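Local structure of mannosephosphate isomerase, putative (Archaeoglobus fulgidus, 1ZX5) at residues F7-Q12 with F259-K264; K134-I139 with N209-E214; L252-G257 with A267-G272. The protein probably catalyses the zinc-dependent interconversion of D-mannose 6-phosphate and D-fructose 6-phosphate as a type 1 mannose-6-phosphate isomerase. All coordinates share one frame; numbering follows the deposited sequence. Where two conformers were deposited one is given.

Interaction 1 (F7-Q12 with F259-K264); sequences FIFQAQ and FILRGK
The backbone N of Phe7, whose ring has Leu261 over one face and Gly263 at its edge, is hydrogen-bonded to Glu265 OE2, so the carboxylate of the turn after strand 259-262 holds the N-terminal segment at the root of its main hydrophobic side chain. The setting is the C-terminal cupin domain, a sandwich of antiparallel sheets, and the contact illustrates how a distant end of the chain can help fill such a domain. Leu261 CB sits over the ring face as a CH-pi contact, 3.8 Å from the Phe7 ring centroid and displaced toward the rim near CZ, from which it is 3.6 Å away. With chi1 at -46°, Phe7 CG is anti to the carbonyl carbon and beside the backbone N, the turn that directs the ring at segment 259-264. Farther back along the ring, Leu261 CD1 lies 4.0 Å from Phe7 CD1, and the same methyl is 4.3 Å from Phe9 CZ, a looser apolar touch. Phe284 meets Phe7 edge-to-face, while Cys275 and Val277 of strand 274-277 bring in the other sheet. An alanine in place of Phe7 would probably leave Leu261 CB without its aromatic cover and Phe284 without its ring partner, opening a gap between the sheets. Arg262, whose CB points away, carries its guanidinium to a salt bridge with Glu287 of strand 283-288. At the edge of the Phe7 ring, near its plane, the backbone passes closely, Gly263 N standing 3.5 Å from Phe7 CE2.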
# COMPACT_ATOMS: atom_id res chain seq x y z
N PHE A 7 -15.44 0.55 13.85
CA PHE A 7 -14.85 1.45 12.89
C PHE A 7 -13.97 2.50 13.56
O PHE A 7 -14.45 3.33 14.33
CB PHE A 7 -15.94 2.12 12.04
CG PHE A 7 -16.99 1.17 11.52
CD1 PHE A 7 -16.65 0.13 10.66
CD2 PHE A 7 -18.32 1.31 11.91
CE1 PHE A 7 -17.62 -0.76 10.19
CE2 PHE A 7 -19.29 0.43 11.45
CZ PHE A 7 -18.94 -0.61 10.58
N ILE A 8 -12.67 2.44 13.26
CA ILE A 8 -11.69 3.34 13.81
C ILE A 8 -11.18 4.24 12.69
O ILE A 8 -10.83 3.77 11.61
CB ILE A 8 -10.55 2.57 14.52
CG1 ILE A 8 -11.11 1.80 15.73
CG2 ILE A 8 -9.39 3.52 14.94
CD1 ILE A 8 -10.16 0.75 16.33
N PHE A 9 -11.16 5.54 12.96
CA PHE A 9 -10.79 6.54 11.96
C PHE A 9 -9.47 7.20 12.34
O PHE A 9 -9.09 7.18 13.51
CB PHE A 9 -11.93 7.56 11.82
CG PHE A 9 -13.19 6.94 11.28
CD1 PHE A 9 -13.36 6.78 9.91
CD2 PHE A 9 -14.19 6.48 12.14
CE1 PHE A 9 -14.51 6.18 9.40
CE2 PHE A 9 -15.34 5.87 11.64
CZ PHE A 9 -15.50 5.72 10.27
N GLN A 10 -8.76 7.74 11.36
CA GLN A 10 -7.59 8.58 11.67
C GLN A 10 -8.06 9.90 12.22
O GLN A 10 -9.00 10.49 11.69
CB GLN A 10 -6.71 8.84 10.44
CG GLN A 10 -5.93 7.64 10.01
CD GLN A 10 -4.73 7.96 9.13
OE1 GLN A 10 -4.71 8.94 8.38
NE2 GLN A 10 -3.74 7.12 9.21
N ALA A 11 -7.40 10.36 13.28
CA ALA A 11 -7.67 11.66 13.90
C ALA A 11 -7.16 12.84 13.04
O ALA A 11 -7.77 13.91 13.02
CB ALA A 11 -7.04 11.71 15.27
N GLN A 12 -6.03 12.62 12.36
CA GLN A 12 -5.39 13.63 11.51
C GLN A 12 -4.78 12.95 10.30
O GLN A 12 -4.44 11.76 10.35
CB GLN A 12 -4.32 14.44 12.29
CG GLN A 12 -3.30 13.62 13.09
CD GLN A 12 -2.14 14.45 13.67
OE1 GLN A 12 -2.35 15.50 14.29
NE2 GLN A 12 -0.92 13.97 13.46
N PHE A 259 -20.34 6.26 1.81
CA PHE A 259 -20.76 5.01 2.49
C PHE A 259 -21.28 5.24 3.89
O PHE A 259 -20.65 5.95 4.66
CB PHE A 259 -19.59 4.01 2.57
CG PHE A 259 -19.11 3.55 1.24
CD1 PHE A 259 -19.66 2.41 0.64
CD2 PHE A 259 -18.13 4.27 0.55
CE1 PHE A 259 -19.25 2.00 -0.61
CE2 PHE A 259 -17.72 3.86 -0.71
CZ PHE A 259 -18.28 2.72 -1.29
N ILE A 260 -22.41 4.62 4.22
CA ILE A 260 -22.85 4.50 5.62
C ILE A 260 -22.44 3.10 6.10
O ILE A 260 -22.67 2.11 5.41
CB ILE A 260 -24.37 4.77 5.77
CG1 ILE A 260 -24.68 6.22 5.35
CG2 ILE A 260 -24.85 4.49 7.22
CD1 ILE A 260 -26.14 6.51 5.13
N LEU A 261 -21.78 3.05 7.26
CA LEU A 261 -21.24 1.81 7.80
C LEU A 261 -22.05 1.44 9.03
O LEU A 261 -22.31 2.29 9.89
CB LEU A 261 -19.75 1.97 8.17
CG LEU A 261 -18.75 2.60 7.16
CD1 LEU A 261 -17.33 2.73 7.75
CD2 LEU A 261 -18.71 1.83 5.86
N ARG A 262 -22.49 0.19 9.11
CA ARG A 262 -23.29 -0.26 10.26
C ARG A 262 -22.70 -1.55 10.81
O ARG A 262 -22.72 -2.58 10.14
CB ARG A 262 -24.77 -0.45 9.89
CG ARG A 262 -25.46 0.81 9.37
CD ARG A 262 -26.93 0.56 9.02
NE ARG A 262 -27.63 1.80 8.68
CZ ARG A 262 -27.70 2.36 7.46
NH1 ARG A 262 -27.10 1.82 6.38
NH2 ARG A 262 -28.40 3.49 7.32
N GLY A 263 -22.16 -1.47 12.02
CA GLY A 263 -21.57 -2.60 12.71
C GLY A 263 -22.09 -2.58 14.14
O GLY A 263 -23.29 -2.59 14.37
N LYS A 264 -21.18 -2.54 15.11
CA LYS A 264 -21.62 -2.40 16.49
C LYS A 264 -22.16 -0.98 16.71
O LYS A 264 -23.08 -0.78 17.50
CB LYS A 264 -20.50 -2.76 17.45
CG LYS A 264 -20.15 -4.25 17.38
CD LYS A 264 -19.14 -4.68 18.43
CE LYS A 264 -17.81 -4.01 18.21
NZ LYS A 264 -16.84 -4.46 19.25

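Interaction 2 (K134-I139 with N209-E214); sequences KEDVKI and NTKKVE
Glu135 and Lys212 lie side by side and point the same way, with Glu135 OE1 4.1 Å from Lys212 CD. Lys212 CG is anti to its backbone N (chi1 -178°) and the chain beyond it is extended, so its methylenes run past the Lys134 carbonyl, where Lys134 O comes within 3.2 Å of Lys212 CG. The ammonium stays short of a salt bridge with its neighbour, Glu135 OE2 being 4.2 Å from Lys212 NZ; a long one forms instead within the same segment, to Glu214 OE2. Asp136 meets Lys212 at about a right angle and reaches the backbone: Lys212 N donates to Asp136 OD1 at 2.8 Å, nearly straight at 174°. Here two loops lacking regular secondary structure are joined, the one leading into helix 139-146 and the one leaving helix 201-207, and the second is shaped by an Asx turn in which Asn209 OD1 accepts from Lys211 N. Beside that turn, Val137 N donates to Thr210 O at 3.0 Å, and Asp136 CA adds a weaker CA-H...O approach to the same oxygen. The side chains of Val137 and Thr210 cross obliquely, Val137 CG2 lying 3.9 Å from Thr210 CB. Ile139, in the first turn of its helix, stands at about a right angle to Thr210 and places CG1 3.9 Å from the threonine methyl CG2, with Trp201 and Lys205 of helix 201-207 packing on it too. At the other end of the contact Lys134 NZ is hydrogen-bonded to Thr155 O, and the Lys134 side chain lies about 12 Å from the bound beta-L-fructofuranose.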
# COMPACT_ATOMS: atom_id res chain seq x y z
N LYS A 134 12.24 -6.38 -18.98
CA LYS A 134 11.60 -7.02 -20.14
C LYS A 134 12.55 -7.98 -20.87
O LYS A 134 12.09 -8.85 -21.61
CB LYS A 134 10.96 -5.98 -21.07
CG LYS A 134 11.92 -5.03 -21.76
CD LYS A 134 11.16 -3.84 -22.30
CE LYS A 134 12.05 -3.00 -23.21
NZ LYS A 134 11.37 -1.70 -23.52
N GLU A 135 13.85 -7.83 -20.65
CA GLU A 135 14.85 -8.81 -21.09
C GLU A 135 15.90 -8.99 -19.99
O GLU A 135 16.02 -8.14 -19.12
CB GLU A 135 15.54 -8.35 -22.39
CG GLU A 135 14.63 -8.23 -23.64
CD GLU A 135 13.96 -9.55 -24.08
OE1 GLU A 135 14.59 -10.63 -23.97
OE2 GLU A 135 12.79 -9.50 -24.55
N ASP A 136 16.64 -10.09 -20.04
CA ASP A 136 17.82 -10.29 -19.18
C ASP A 136 18.78 -9.11 -19.32
O ASP A 136 19.00 -8.60 -20.42
CB ASP A 136 18.56 -11.57 -19.56
CG ASP A 136 17.83 -12.85 -19.15
OD1 ASP A 136 16.72 -12.78 -18.59
OD2 ASP A 136 18.39 -13.94 -19.41
N VAL A 137 19.33 -8.66 -18.20
CA VAL A 137 20.32 -7.58 -18.20
C VAL A 137 21.55 -8.01 -17.40
O VAL A 137 21.47 -8.91 -16.56
CB VAL A 137 19.76 -6.22 -17.65
CG1 VAL A 137 18.62 -5.69 -18.52
CG2 VAL A 137 19.32 -6.33 -16.19
N LYS A 138 22.68 -7.36 -17.66
CA LYS A 138 23.88 -7.58 -16.88
C LYS A 138 24.10 -6.40 -15.94
O LYS A 138 24.02 -5.25 -16.36
CB LYS A 138 25.10 -7.76 -17.80
CG LYS A 138 24.99 -8.92 -18.79
CD LYS A 138 26.31 -9.11 -19.54
CE LYS A 138 26.12 -9.81 -20.88
NZ LYS A 138 26.08 -11.30 -20.76
N ILE A 139 24.36 -6.69 -14.67
CA ILE A 139 24.66 -5.65 -13.67
C ILE A 139 25.67 -4.62 -14.19
O ILE A 139 25.46 -3.41 -14.03
CB ILE A 139 25.12 -6.26 -12.31
CG1 ILE A 139 23.93 -6.46 -11.38
CG2 ILE A 139 26.15 -5.37 -11.61
CD1 ILE A 139 23.22 -5.16 -10.93
N ASN A 209 16.78 -8.54 -9.09
CA ASN A 209 16.51 -9.60 -10.07
C ASN A 209 16.82 -9.06 -11.47
O ASN A 209 16.10 -8.20 -12.00
CB ASN A 209 15.05 -10.07 -9.96
CG ASN A 209 14.73 -11.30 -10.83
OD1 ASN A 209 15.51 -11.70 -11.69
ND2 ASN A 209 13.57 -11.88 -10.59
N THR A 210 17.91 -9.55 -12.06
CA THR A 210 18.36 -9.09 -13.37
C THR A 210 17.78 -9.91 -14.53
O THR A 210 18.08 -9.63 -15.70
CB THR A 210 19.90 -9.10 -13.48
OG1 THR A 210 20.40 -10.38 -13.08
CG2 THR A 210 20.50 -7.98 -12.59
N LYS A 211 16.95 -10.91 -14.22
CA LYS A 211 16.31 -11.74 -15.24
C LYS A 211 15.04 -11.11 -15.80
O LYS A 211 14.37 -10.33 -15.13
CB LYS A 211 15.94 -13.14 -14.69
CG LYS A 211 17.08 -13.96 -14.14
CD LYS A 211 18.26 -14.01 -15.10
CE LYS A 211 19.56 -14.30 -14.36
NZ LYS A 211 20.74 -14.14 -15.24
N LYS A 212 14.73 -11.48 -17.04
CA LYS A 212 13.46 -11.17 -17.67
C LYS A 212 12.31 -11.64 -16.79
O LYS A 212 12.32 -12.75 -16.26
CB LYS A 212 13.38 -11.84 -19.05
CG LYS A 212 12.11 -11.54 -19.82
CD LYS A 212 12.08 -12.27 -21.17
CE LYS A 212 10.74 -12.02 -21.86
NZ LYS A 212 10.60 -12.84 -23.10
N VAL A 213 11.33 -10.76 -16.62
CA VAL A 213 10.12 -11.11 -15.88
C VAL A 213 8.95 -11.03 -16.85
O VAL A 213 8.79 -10.04 -17.57
CB VAL A 213 9.93 -10.18 -14.64
CG1 VAL A 213 8.56 -10.34 -14.03
CG2 VAL A 213 11.00 -10.47 -13.60
N GLU A 214 8.16 -12.10 -16.90
CA GLU A 214 6.95 -12.12 -17.72
C GLU A 214 5.87 -11.25 -17.10
O GLU A 214 5.79 -11.13 -15.87
CB GLU A 214 6.43 -13.55 -17.90
CG GLU A 214 7.43 -14.54 -18.51
CD GLU A 214 7.83 -14.20 -19.94
OE1 GLU A 214 7.01 -13.59 -20.67
OE2 GLU A 214 8.96 -14.54 -20.34

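Interaction 3 (L252-G257 with A267-G272); sequences LYAAEG and ADLHRG. With EDO (1,2-ethanediol), chain C.
Ala254, Leu269 and Arg271 give up the most surface here, and Ala254 faces the other two across the contact, methyl to Leu269 and carbonyl to Arg271. Its methyl CB is 3.8 Å from Leu269 CD2 and comes still closer to the carbonyl of the next residue, 3.3 Å from His270 O. Leu269 has CG anti to its backbone N (chi1 -171°), with CG as well as CD2 near the alanine methyl; Cys275 of strand 274-277 packs against the same leucine. Segment 267-272 carries the chain from the four-stranded sheet of the cupin sandwich to the five-stranded one, where strand 274-277 pairs with strand 250-256. Ala254 O receives the linker: Gly272 N donates to it at 2.9 Å, nearly straight at 170° and in the carbonyl plane, while Arg271 CA makes a CA-H...O contact with the same oxygen. Arg271 contributes the base of its side chain, CB lying 3.7 Å from Gly257 O. Ala255 and Glu256 together face Lys292 in a classic beta bulge. Tyr253 passes by Gly272, its OH 3.5 Å from Gly272 CA, and the Tyr253 hydroxyl donates a hydrogen bond to O2 of a bound 1,2-ethanediol, with OH and O2 2.7 Å apart. That O2 in turn donates to Ala255 O, and Trp24 NE1 is hydrogen-bonded to the diol as well. The diol, probably from the crystallisation liquor, bridges a phenol and a main-chain carbonyl, which suggests that the Tyr253 hydroxyl and the Ala255 carbonyl can be satisfied together by one small hydroxyl group.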
# COMPACT_ATOMS: atom_id res chain seq x y z
N LEU A 252 -10.60 -0.51 5.36
CA LEU A 252 -11.46 -0.17 4.24
C LEU A 252 -11.00 1.15 3.66
O LEU A 252 -10.74 2.09 4.41
CB LEU A 252 -12.92 -0.02 4.70
CG LEU A 252 -13.57 -1.16 5.48
CD1 LEU A 252 -14.95 -0.72 6.00
CD2 LEU A 252 -13.67 -2.44 4.63
N TYR A 253 -10.92 1.24 2.34
CA TYR A 253 -10.64 2.52 1.70
C TYR A 253 -11.78 2.86 0.74
O TYR A 253 -12.12 2.05 -0.13
CB TYR A 253 -9.29 2.51 0.96
CG TYR A 253 -9.10 3.76 0.13
CD1 TYR A 253 -8.78 4.98 0.75
CD2 TYR A 253 -9.29 3.74 -1.25
CE1 TYR A 253 -8.65 6.16 0.00
CE2 TYR A 253 -9.15 4.90 -2.01
CZ TYR A 253 -8.84 6.10 -1.38
OH TYR A 253 -8.72 7.24 -2.13
N ALA A 254 -12.35 4.05 0.89
CA ALA A 254 -13.45 4.49 0.02
C ALA A 254 -12.90 5.06 -1.28
O ALA A 254 -12.42 6.19 -1.31
CB ALA A 254 -14.34 5.52 0.75
N ALA A 255 -12.94 4.28 -2.34
CA ALA A 255 -12.37 4.68 -3.62
C ALA A 255 -13.31 5.58 -4.43
O ALA A 255 -12.86 6.54 -5.05
CB ALA A 255 -11.99 3.45 -4.45
N GLU A 256 -14.60 5.24 -4.44
CA GLU A 256 -15.65 6.02 -5.11
C GLU A 256 -16.92 5.96 -4.28
O GLU A 256 -17.32 4.88 -3.84
CB GLU A 256 -15.99 5.45 -6.50
CG GLU A 256 -14.90 5.63 -7.55
CD GLU A 256 -15.17 4.85 -8.84
OE1 GLU A 256 -16.36 4.67 -9.21
OE2 GLU A 256 -14.18 4.41 -9.48
N GLY A 257 -17.55 7.11 -4.08
CA GLY A 257 -18.87 7.18 -3.49
C GLY A 257 -18.84 7.49 -2.01
O GLY A 257 -17.77 7.64 -1.42
N ALA A 267 -21.45 4.57 11.41
CA ALA A 267 -20.46 5.58 11.04
C ALA A 267 -20.62 5.85 9.56
O ALA A 267 -21.49 5.29 8.91
CB ALA A 267 -19.06 5.09 11.35
N ASP A 268 -19.79 6.72 9.01
CA ASP A 268 -19.77 6.85 7.56
C ASP A 268 -18.35 7.01 7.04
O ASP A 268 -17.41 7.17 7.81
CB ASP A 268 -20.72 7.96 7.07
CG ASP A 268 -20.30 9.36 7.50
OD1 ASP A 268 -19.29 9.53 8.19
OD2 ASP A 268 -21.02 10.32 7.12
N LEU A 269 -18.20 6.92 5.72
CA LEU A 269 -16.88 7.00 5.11
C LEU A 269 -16.97 7.74 3.78
O LEU A 269 -17.71 7.34 2.87
CB LEU A 269 -16.29 5.59 4.94
CG LEU A 269 -14.82 5.48 4.51
CD1 LEU A 269 -13.90 6.05 5.57
CD2 LEU A 269 -14.47 4.02 4.21
N HIS A 270 -16.20 8.82 3.66
CA HIS A 270 -16.15 9.61 2.43
C HIS A 270 -15.06 9.10 1.52
O HIS A 270 -14.06 8.54 2.00
CB HIS A 270 -15.90 11.09 2.75
CG HIS A 270 -17.03 11.75 3.46
ND1 HIS A 270 -17.94 12.55 2.81
CD2 HIS A 270 -17.40 11.72 4.76
CE1 HIS A 270 -18.84 12.98 3.69
NE2 HIS A 270 -18.53 12.50 4.88
N ARG A 271 -15.26 9.28 0.21
CA ARG A 271 -14.25 9.03 -0.81
C ARG A 271 -12.90 9.64 -0.37
O ARG A 271 -12.85 10.81 0.01
CB ARG A 271 -14.72 9.62 -2.16
CG ARG A 271 -13.61 9.89 -3.21
CD ARG A 271 -14.18 10.68 -4.41
NE ARG A 271 -13.18 11.49 -5.12
CZ ARG A 271 -12.78 12.70 -4.73
NH1 ARG A 271 -11.87 13.37 -5.43
NH2 ARG A 271 -13.27 13.26 -3.62
N GLY A 272 -11.83 8.87 -0.44
CA GLY A 272 -10.50 9.39 -0.09
C GLY A 272 -10.05 9.08 1.33
O GLY A 272 -8.92 9.41 1.72
C1 EDO C . -10.14 7.33 -6.89
O1 EDO C . -9.71 8.66 -7.23
C2 EDO C . -9.47 6.89 -5.58
O2 EDO C . -10.18 7.39 -4.45

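In the fold
Interactions 1 and 3 meet at the C-terminal cupin domain, the first bringing in the N-terminal segment 7-12. Their centres are 10 Å apart and they share a sheet: strands 259-262 and 266-269 run side by side, with probable hydrogen bonds from Leu261 N to Ala267 O and from Leu269 N to Phe259 O. Both are partly buried, but interaction 1 relies on an aromatic face and apolar contacts, whereas interaction 3 adds a main-chain hydrogen bond to its methyl packing. Interaction 2 lies on the opposite side of the chain's centre. A surface contact between loops, it depends on hydrogen bonds and on charges near each other but beyond salt-bridge distance, with a small apolar patch beside its helix.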